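PDB 4ZXH: Abbfa_003403 from Acinetobacter baumannii, which works as a four-domain nonribosomal peptide synthetase whose condensation, adenylation, carrier and thioesterase domains probably activate a building block, form an amide bond and release the product. Local coordinates for residues A[204-209]-A[300-305]; A[333-338]-A[349-354]. One frame throughout, in Å; residues are numbered along the deposited sequence.

Both contacts lie inside the condensation domain, with centres about 10 Å apart, and both touch the 4'-phosphopantetheine. Contact 1 (204-209 with 300-305) is partly buried: a helix end and the turn after it meet a strand, and the grip is polar, a histidine N-H on a backbone carbonyl, backed by Leu-206 packing on Ala-302 and His-304 CB. Contact 2 (333-338 with 349-354) is buried and has no hydrogen bond between its segments; a phenyl edge meets a backbone carbonyl, with aliphatic packing alongside, next to an asparagine that binds the cofactor. Leu-206 joins them, its CD1 packing on Val-338 and Leu-353. Contact 1 offers the cofactor one weak bond; contact 2 walls it more extensively.

Contact 1 of 2, residues A[204-209]-A[300-305]; sequences NALKHA and TIAIHM. With PNS (4'-phosphopantetheine), chain B.
Helix 197-205 ends against strand 302-306, the chains coming closest at Leu-206 and His-304, whose CA atoms are 6.4 Å apart. This is a helix terminus packed on a two-stranded antiparallel ribbon, formed with strand 275-279, within a condensation domain of the chloramphenicol acetyltransferase-like fold. Leu-206 is the first residue to leave helical geometry, and a type I turn runs from it to Ala-209, closed by Ala-209 N on Leu-206 O at 3.2 Å. Ala-205 O, in the last turn of the helix, faces the strand, and His-304 takes it up. With CG anti to the backbone N (chi1 168°), the imidazole reaches across from the strand, and ND1 gives its hydrogen to Ala-205 O at 3.2 Å. The carbonyl oxygen lies close to the ring plane and the donor sits in the carbonyl plane, with an N-H...O angle of 149°. The partial negative charge of a helix C-terminus would suit a donor here, and NE2 has a weak second bond to Asn-275, so both ring nitrogens are engaged. Over one ring face sits the CA of Ala-209, 4.0 Å from the centroid, a CH-pi contact offset toward the rim. The turn thus carries the chain from the edge of the imidazole round to its face. Leu-206 points back alongside the histidine, its CD2 3.8 Å from His-304 CB, while CD1 lies 4.0 Å from Ala-302 CB. Val-277 of the partner strand packs on Ala-209, Ala-302 and His-304. Two residues before the strand, Thr-300 OG1 makes a weak hydrogen bond to O40 of the phosphopantetheine at 3.3 Å.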
ATOM      1  N   ASN A 204      15.170  18.305 -11.806  1.00 45.31           N
ATOM      2  CA  ASN A 204      16.124  18.477 -10.705  1.00 47.42           C
ATOM      3  C   ASN A 204      15.452  18.879  -9.390  1.00 45.95           C
ATOM      4  O   ASN A 204      15.849  18.443  -8.311  1.00 50.69           O
ATOM      5  CB  ASN A 204      17.200  19.505 -11.082  1.00 48.91           C
ATOM      6  CG  ASN A 204      18.156  18.979 -12.149  1.00 62.78           C
ATOM      7  OD1 ASN A 204      18.353  17.765 -12.280  1.00 71.34           O
ATOM      8  ND2 ASN A 204      18.744  19.886 -12.925  1.00 63.73           N
ATOM      9  N   ALA A 205      14.423  19.704  -9.485  1.00 42.75           N
ATOM     10  CA  ALA A 205      13.703  20.149  -8.303  1.00 41.75           C
ATOM     11  C   ALA A 205      13.059  18.977  -7.559  1.00 37.05           C
ATOM     12  O   ALA A 205      12.949  19.003  -6.335  1.00 36.90           O
ATOM     13  CB  ALA A 205      12.640  21.188  -8.693  1.00 34.01           C
ATOM     14  N   LEU A 206      12.644  17.953  -8.300  1.00 34.83           N
ATOM     15  CA  LEU A 206      11.909  16.833  -7.702  1.00 50.03           C
ATOM     16  C   LEU A 206      12.671  15.504  -7.652  1.00 56.12           C
ATOM     17  O   LEU A 206      12.100  14.494  -7.257  1.00 56.27           O
ATOM     18  CB  LEU A 206      10.581  16.629  -8.447  1.00 42.52           C
ATOM     19  CG  LEU A 206       9.587  17.781  -8.224  1.00 42.73           C
ATOM     20  CD1 LEU A 206       8.476  17.840  -9.267  1.00 28.07           C
ATOM     21  CD2 LEU A 206       8.989  17.665  -6.845  1.00 37.78           C
ATOM     22  N   LYS A 207      13.949  15.504  -8.030  1.00 68.21           N
ATOM     23  CA  LYS A 207      14.747  14.267  -8.061  1.00 71.02           C
ATOM     24  C   LYS A 207      14.816  13.596  -6.685  1.00 67.08           C
ATOM     25  O   LYS A 207      14.628  12.385  -6.565  1.00 67.03           O
ATOM     26  CB  LYS A 207      16.168  14.548  -8.574  1.00 67.56           C
ATOM     27  N   HIS A 208      15.060  14.393  -5.651  1.00 57.40           N
ATOM     28  CA  HIS A 208      15.197  13.866  -4.299  1.00 62.78           C
ATOM     29  C   HIS A 208      13.891  13.861  -3.511  1.00 49.74           C
ATOM     30  O   HIS A 208      13.907  13.734  -2.287  1.00 53.35           O
ATOM     31  CB  HIS A 208      16.239  14.674  -3.507  1.00 82.39           C
ATOM     32  CG  HIS A 208      17.598  14.706  -4.138  1.00 93.50           C
ATOM     33  ND1 HIS A 208      18.294  13.562  -4.471  1.00 92.64           N
ATOM     34  CD2 HIS A 208      18.404  15.743  -4.463  1.00 96.76           C
ATOM     35  CE1 HIS A 208      19.459  13.896  -4.997  1.00 94.22           C
ATOM     36  NE2 HIS A 208      19.551  15.213  -5.001  1.00 98.07           N
ATOM     37  N   ALA A 209      12.766  14.029  -4.191  1.00 41.18           N
ATOM     38  CA  ALA A 209      11.483  14.110  -3.497  1.00 37.34           C
ATOM     39  C   ALA A 209      11.115  12.758  -2.937  1.00 33.93           C
ATOM     40  O   ALA A 209      11.327  11.735  -3.593  1.00 39.27           O
ATOM     41  CB  ALA A 209      10.395  14.603  -4.430  1.00 39.55           C
ATOM     42  N   THR A 300      -1.084  22.135 -12.157  1.00 34.69           N
ATOM     43  CA  THR A 300      -0.488  21.857 -10.870  1.00 30.81           C
ATOM     44  C   THR A 300       1.031  22.039 -10.970  1.00 30.12           C
ATOM     45  O   THR A 300       1.637  21.646 -11.963  1.00 26.98           O
ATOM     46  CB  THR A 300      -0.830  20.414 -10.400  1.00 53.89           C
ATOM     47  OG1 THR A 300      -2.249  20.256 -10.310  1.00 52.94           O
ATOM     48  CG2 THR A 300      -0.212  20.112  -9.041  1.00 52.26           C
ATOM     49  N   ILE A 301       1.644  22.658  -9.962  1.00 34.31           N
ATOM     50  CA  ILE A 301       3.090  22.537  -9.802  1.00 36.12           C
ATOM     51  C   ILE A 301       3.433  21.986  -8.423  1.00 38.33           C
ATOM     52  O   ILE A 301       2.752  22.293  -7.444  1.00 37.93           O
ATOM     53  CB  ILE A 301       3.842  23.873 -10.006  1.00 30.03           C
ATOM     54  CG1 ILE A 301       3.354  24.931  -9.025  1.00 34.02           C
ATOM     55  CG2 ILE A 301       3.747  24.341 -11.441  1.00 29.01           C
ATOM     56  CD1 ILE A 301       4.037  26.290  -9.222  1.00 37.63           C
ATOM     57  N   ALA A 302       4.490  21.171  -8.359  1.00 35.70           N
ATOM     58  CA  ALA A 302       4.965  20.611  -7.095  1.00 37.39           C
ATOM     59  C   ALA A 302       6.206  21.346  -6.551  1.00 39.66           C
ATOM     60  O   ALA A 302       7.269  21.356  -7.180  1.00 39.39           O
ATOM     61  CB  ALA A 302       5.264  19.126  -7.258  1.00 31.06           C
ATOM     62  N   ILE A 303       6.062  21.957  -5.377  1.00 36.51           N
ATOM     63  CA  ILE A 303       7.182  22.632  -4.735  1.00 33.60           C
ATOM     64  C   ILE A 303       7.790  21.744  -3.661  1.00 42.05           C
ATOM     65  O   ILE A 303       7.173  21.495  -2.620  1.00 46.45           O
ATOM     66  CB  ILE A 303       6.766  23.957  -4.093  1.00 32.27           C
ATOM     67  CG1 ILE A 303       5.978  24.825  -5.076  1.00 31.34           C
ATOM     68  CG2 ILE A 303       7.978  24.677  -3.587  1.00 33.29           C
ATOM     69  CD1 ILE A 303       6.705  25.073  -6.347  1.00 31.96           C
ATOM     70  N   HIS A 304       8.997  21.258  -3.917  1.00 38.36           N
ATOM     71  CA  HIS A 304       9.699  20.421  -2.951  1.00 35.70           C
ATOM     72  C   HIS A 304      10.693  21.287  -2.182  1.00 37.81           C
ATOM     73  O   HIS A 304      11.644  21.810  -2.769  1.00 34.54           O
ATOM     74  CB  HIS A 304      10.387  19.255  -3.669  1.00 37.88           C
ATOM     75  CG  HIS A 304      11.364  18.497  -2.824  1.00 48.41           C
ATOM     76  ND1 HIS A 304      12.474  17.877  -3.358  1.00 51.62           N
ATOM     77  CD2 HIS A 304      11.401  18.255  -1.492  1.00 54.42           C
ATOM     78  CE1 HIS A 304      13.157  17.292  -2.389  1.00 53.81           C
ATOM     79  NE2 HIS A 304      12.529  17.507  -1.247  1.00 57.61           N
ATOM     80  N   MET A 305      10.445  21.458  -0.882  1.00 33.90           N
ATOM     81  CA  MET A 305      11.298  22.259   0.005  1.00 38.07           C
ATOM     82  C   MET A 305      12.166  21.361   0.867  1.00 42.60           C
ATOM     83  O   MET A 305      11.691  20.378   1.423  1.00 41.92           O
ATOM     84  CB  MET A 305      10.467  23.158   0.938  1.00 43.30           C
ATOM     85  CG  MET A 305       9.687  24.307   0.288  1.00 45.05           C
ATOM     86  SD  MET A 305      10.704  25.646  -0.321  1.00 45.76           S
ATOM     87  CE  MET A 305      11.795  25.882   1.086  1.00 40.05           C
TER
HETATM   88  O23 PNS B1401       0.596   8.204 -13.655  1.00 28.78           O
HETATM   89  P24 PNS B1401       0.473   8.923 -14.973  1.00 28.70           P
HETATM   90  O25 PNS B1401       1.681   8.989 -15.867  1.00 28.18           O
HETATM   91  O27 PNS B1401       0.057  10.433 -14.589  1.00 38.06           O
HETATM   92  C28 PNS B1401      -1.088  10.685 -13.780  1.00 36.72           C
HETATM   93  C29 PNS B1401      -1.269  12.186 -13.641  1.00 39.68           C
HETATM   94  C30 PNS B1401      -1.395  12.722 -15.068  1.00 38.81           C
HETATM   95  C31 PNS B1401      -0.045  12.781 -12.943  1.00 37.31           C
HETATM   96  C32 PNS B1401      -2.513  12.474 -12.787  1.00 36.28           C
HETATM   97  O33 PNS B1401      -2.458  11.603 -11.645  1.00 31.14           O
HETATM   98  C34 PNS B1401      -2.568  13.936 -12.387  1.00 36.04           C
HETATM   99  O35 PNS B1401      -2.650  14.840 -13.217  1.00 32.67           O
HETATM  100  N36 PNS B1401      -2.538  14.235 -11.095  1.00 29.27           N
HETATM  101  C37 PNS B1401      -2.583  15.606 -10.613  1.00 25.61           C
HETATM  102  C38 PNS B1401      -3.820  15.742  -9.725  1.00 31.38           C
HETATM  103  C39 PNS B1401      -4.369  17.131  -9.840  0.50 37.97           C
HETATM  104  O40 PNS B1401      -4.355  17.723 -10.909  0.50 45.27           O
HETATM  105  N41 PNS B1401      -4.846  17.616  -8.702  0.50 35.69           N
HETATM  106  C42 PNS B1401      -5.446  18.907  -8.468  0.50 33.92           C
HETATM  107  C43 PNS B1401      -5.456  18.970  -6.954  0.50 32.12           C
HETATM  108  S44 PNS B1401      -4.013  19.915  -6.443  0.50 61.73           S

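Contact 2 of 2, residues A[333-338]-A[349-354]; sequences IAFSRV and SINPLA. With PNS (4'-phosphopantetheine), chain B.
Phe-335 sits in the first turn of helix 335-342 with CG anti to the backbone N (chi1 -175°), which sends its ring across to the loop 349-354. The tip of the ring, CZ, meets Pro-352 O edge-on at 3.6 Å, the oxygen lying near the ring plane, and touches Leu-353 CB at 4.1 Å. Leu-353 reaches back alongside the phenyl; its CG stands beside the backbone N (chi1 -65°), and CD1 comes 4.1 Å from Val-338 CG1, one helical turn beyond Phe-335. The loop is shaped by a gamma turn: Leu-353 has a positive phi of 68°, and Ala-354 N bonds to Pro-352 O at 2.7 Å. Asn-351, its CG anti to the backbone N, has its amide held from both ends. ND2 donates almost straight to Ala-354 O at 2.8 Å, and OD1 accepts from N36 of the phosphopantetheine at 3.0 Å, so the two bonds fix which way the amide is turned. The cofactor's C37 packs obliquely on Phe-335, 3.5 Å from CD2, and Ser-336 CB adds a contact to the methyl C30. Asn-299 pins the helix start through Phe-335 N and Ile-333 O. Phe-335, Ser-336, Asn-351 and Pro-352 thus line the condensation-domain tunnel that receives the phosphopantetheine arm of the carrier domain at Ser-1008, probably on the acceptor side.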
ATOM      1  N   ILE A 333       5.224  24.018 -18.218  1.00 38.32           N
ATOM      2  CA  ILE A 333       5.255  22.559 -18.262  1.00 34.29           C
ATOM      3  C   ILE A 333       4.099  21.947 -17.476  1.00 35.50           C
ATOM      4  O   ILE A 333       3.943  22.214 -16.280  1.00 33.43           O
ATOM      5  CB  ILE A 333       6.586  22.003 -17.700  1.00 35.50           C
ATOM      6  CG1 ILE A 333       7.769  22.515 -18.511  1.00 46.24           C
ATOM      7  CG2 ILE A 333       6.582  20.503 -17.732  1.00 33.81           C
ATOM      8  CD1 ILE A 333       7.579  22.355 -20.011  1.00 56.11           C
ATOM      9  N   ALA A 334       3.300  21.116 -18.148  1.00 35.95           N
ATOM     10  CA  ALA A 334       2.127  20.500 -17.520  1.00 30.51           C
ATOM     11  C   ALA A 334       2.552  19.470 -16.503  1.00 30.22           C
ATOM     12  O   ALA A 334       3.576  18.799 -16.684  1.00 34.60           O
ATOM     13  CB  ALA A 334       1.237  19.869 -18.553  1.00 31.77           C
ATOM     14  N   PHE A 335       1.781  19.356 -15.425  1.00 26.44           N
ATOM     15  CA  PHE A 335       2.115  18.429 -14.358  1.00 24.81           C
ATOM     16  C   PHE A 335       2.280  17.012 -14.896  1.00 33.12           C
ATOM     17  O   PHE A 335       3.176  16.288 -14.478  1.00 35.30           O
ATOM     18  CB  PHE A 335       1.052  18.454 -13.271  1.00 23.88           C
ATOM     19  CG  PHE A 335       1.394  17.620 -12.077  1.00 31.24           C
ATOM     20  CD1 PHE A 335       2.495  17.926 -11.302  1.00 28.75           C
ATOM     21  CD2 PHE A 335       0.613  16.532 -11.726  1.00 34.49           C
ATOM     22  CE1 PHE A 335       2.825  17.167 -10.210  1.00 29.96           C
ATOM     23  CE2 PHE A 335       0.931  15.768 -10.635  1.00 31.04           C
ATOM     24  CZ  PHE A 335       2.040  16.083  -9.873  1.00 32.36           C
ATOM     25  N   SER A 336       1.429  16.628 -15.840  1.00 34.43           N
ATOM     26  CA  SER A 336       1.487  15.281 -16.403  1.00 27.77           C
ATOM     27  C   SER A 336       2.801  15.070 -17.121  1.00 27.43           C
ATOM     28  O   SER A 336       3.364  13.988 -17.097  1.00 39.95           O
ATOM     29  CB  SER A 336       0.312  15.031 -17.359  1.00 28.86           C
ATOM     30  OG  SER A 336       0.396  15.855 -18.508  1.00 36.86           O
ATOM     31  N   ARG A 337       3.298  16.111 -17.765  1.00 31.92           N
ATOM     32  CA  ARG A 337       4.576  15.996 -18.443  1.00 33.59           C
ATOM     33  C   ARG A 337       5.711  15.912 -17.427  1.00 35.17           C
ATOM     34  O   ARG A 337       6.723  15.269 -17.687  1.00 37.87           O
ATOM     35  CB  ARG A 337       4.790  17.171 -19.403  1.00 37.43           C
ATOM     36  CG  ARG A 337       6.067  17.070 -20.231  1.00 44.68           C
ATOM     37  CD  ARG A 337       6.015  15.862 -21.146  1.00 58.55           C
ATOM     38  NE  ARG A 337       7.153  15.793 -22.059  1.00 66.73           N
ATOM     39  CZ  ARG A 337       8.284  15.138 -21.807  1.00 73.36           C
ATOM     40  NH1 ARG A 337       8.445  14.485 -20.659  1.00 72.56           N
ATOM     41  NH2 ARG A 337       9.255  15.134 -22.710  1.00 77.22           N
ATOM     42  N   VAL A 338       5.552  16.551 -16.269  1.00 37.23           N
ATOM     43  CA  VAL A 338       6.579  16.457 -15.230  1.00 33.81           C
ATOM     44  C   VAL A 338       6.623  15.044 -14.648  1.00 40.29           C
ATOM     45  O   VAL A 338       7.707  14.506 -14.401  1.00 46.16           O
ATOM     46  CB  VAL A 338       6.352  17.467 -14.088  1.00 30.22           C
ATOM     47  CG1 VAL A 338       7.342  17.217 -12.949  1.00 27.36           C
ATOM     48  CG2 VAL A 338       6.495  18.879 -14.601  1.00 28.11           C
ATOM     49  N   SER A 349      -2.280   4.184  -4.664  1.00 22.87           N
ATOM     50  CA  SER A 349      -2.731   4.605  -3.351  1.00 26.33           C
ATOM     51  C   SER A 349      -2.517   6.093  -3.119  1.00 29.10           C
ATOM     52  O   SER A 349      -3.041   6.652  -2.157  1.00 23.52           O
ATOM     53  CB  SER A 349      -1.979   3.830  -2.283  1.00 22.21           C
ATOM     54  OG  SER A 349      -0.631   4.248  -2.292  1.00 25.71           O
ATOM     55  N   ILE A 350      -1.686   6.704  -3.963  1.00 20.40           N
ATOM     56  CA  ILE A 350      -1.314   8.101  -3.799  1.00 34.38           C
ATOM     57  C   ILE A 350      -1.313   8.824  -5.125  1.00 33.86           C
ATOM     58  O   ILE A 350      -1.098   8.230  -6.177  1.00 34.32           O
ATOM     59  CB  ILE A 350       0.097   8.276  -3.173  1.00 25.52           C
ATOM     60  CG1 ILE A 350       1.171   7.632  -4.069  1.00 27.86           C
ATOM     61  CG2 ILE A 350       0.135   7.712  -1.768  1.00 25.17           C
ATOM     62  CD1 ILE A 350       2.595   7.849  -3.604  1.00 22.13           C
ATOM     63  N   ASN A 351      -1.547  10.124  -5.075  1.00 35.43           N
ATOM     64  CA  ASN A 351      -1.273  10.938  -6.240  1.00 30.15           C
ATOM     65  C   ASN A 351       0.249  11.075  -6.403  1.00 27.75           C
ATOM     66  O   ASN A 351       0.957  11.316  -5.429  1.00 32.16           O
ATOM     67  CB  ASN A 351      -1.944  12.300  -6.114  1.00 23.80           C
ATOM     68  CG  ASN A 351      -1.671  13.176  -7.303  1.00 28.85           C
ATOM     69  OD1 ASN A 351      -2.297  13.026  -8.354  1.00 33.34           O
ATOM     70  ND2 ASN A 351      -0.717  14.087  -7.158  1.00 24.31           N
ATOM     71  N   PRO A 352       0.758  10.881  -7.628  1.00 25.13           N
ATOM     72  CA  PRO A 352       2.196  10.937  -7.929  1.00 23.25           C
ATOM     73  C   PRO A 352       2.867  12.225  -7.458  1.00 28.80           C
ATOM     74  O   PRO A 352       2.234  13.273  -7.579  1.00 29.49           O
ATOM     75  CB  PRO A 352       2.235  10.852  -9.455  1.00 22.29           C
ATOM     76  CG  PRO A 352       1.002  10.106  -9.814  1.00 26.05           C
ATOM     77  CD  PRO A 352      -0.047  10.488  -8.800  1.00 27.15           C
ATOM     78  N   LEU A 353       4.097  12.146  -6.930  1.00 24.98           N
ATOM     79  CA  LEU A 353       4.921  13.331  -6.597  1.00 34.20           C
ATOM     80  C   LEU A 353       4.452  14.219  -5.438  1.00 37.87           C
ATOM     81  O   LEU A 353       5.275  14.686  -4.643  1.00 40.13           O
ATOM     82  CB  LEU A 353       5.079  14.236  -7.819  1.00 32.22           C
ATOM     83  CG  LEU A 353       5.859  13.618  -8.966  1.00 38.81           C
ATOM     84  CD1 LEU A 353       6.114  14.688 -10.014  1.00 43.54           C
ATOM     85  CD2 LEU A 353       7.171  12.984  -8.472  1.00 30.99           C
ATOM     86  N   ALA A 354       3.152  14.480  -5.355  1.00 34.91           N
ATOM     87  CA  ALA A 354       2.608  15.311  -4.279  1.00 35.87           C
ATOM     88  C   ALA A 354       1.270  14.784  -3.772  1.00 37.35           C
ATOM     89  O   ALA A 354       0.392  14.419  -4.566  1.00 37.47           O
ATOM     90  CB  ALA A 354       2.448  16.748  -4.752  1.00 23.78           C
TER
HETATM   91  O23 PNS B1401       0.596   8.204 -13.655  1.00 28.78           O
HETATM   92  P24 PNS B1401       0.473   8.923 -14.973  1.00 28.70           P
HETATM   93  O25 PNS B1401       1.681   8.989 -15.867  1.00 28.18           O
HETATM   94  O27 PNS B1401       0.057  10.433 -14.589  1.00 38.06           O
HETATM   95  C28 PNS B1401      -1.088  10.685 -13.780  1.00 36.72           C
HETATM   96  C29 PNS B1401      -1.269  12.186 -13.641  1.00 39.68           C
HETATM   97  C30 PNS B1401      -1.395  12.722 -15.068  1.00 38.81           C
HETATM   98  C31 PNS B1401      -0.045  12.781 -12.943  1.00 37.31           C
HETATM   99  C32 PNS B1401      -2.513  12.474 -12.787  1.00 36.28           C
HETATM  100  O33 PNS B1401      -2.458  11.603 -11.645  1.00 31.14           O
HETATM  101  C34 PNS B1401      -2.568  13.936 -12.387  1.00 36.04           C
HETATM  102  O35 PNS B1401      -2.650  14.840 -13.217  1.00 32.67           O
HETATM  103  N36 PNS B1401      -2.538  14.235 -11.095  1.00 29.27           N
HETATM  104  C37 PNS B1401      -2.583  15.606 -10.613  1.00 25.61           C
HETATM  105  C38 PNS B1401      -3.820  15.742  -9.725  1.00 31.38           C
HETATM  106  C39 PNS B1401      -4.369  17.131  -9.840  0.50 37.97           C
HETATM  107  O40 PNS B1401      -4.355  17.723 -10.909  0.50 45.27           O
HETATM  108  N41 PNS B1401      -4.846  17.616  -8.702  0.50 35.69           N
HETATM  109  C42 PNS B1401      -5.446  18.907  -8.468  0.50 33.92           C
HETATM  110  C43 PNS B1401      -5.456  18.970  -6.954  0.50 32.12           C
HETATM  111  S44 PNS B1401      -4.013  19.915  -6.443  0.50 61.73           S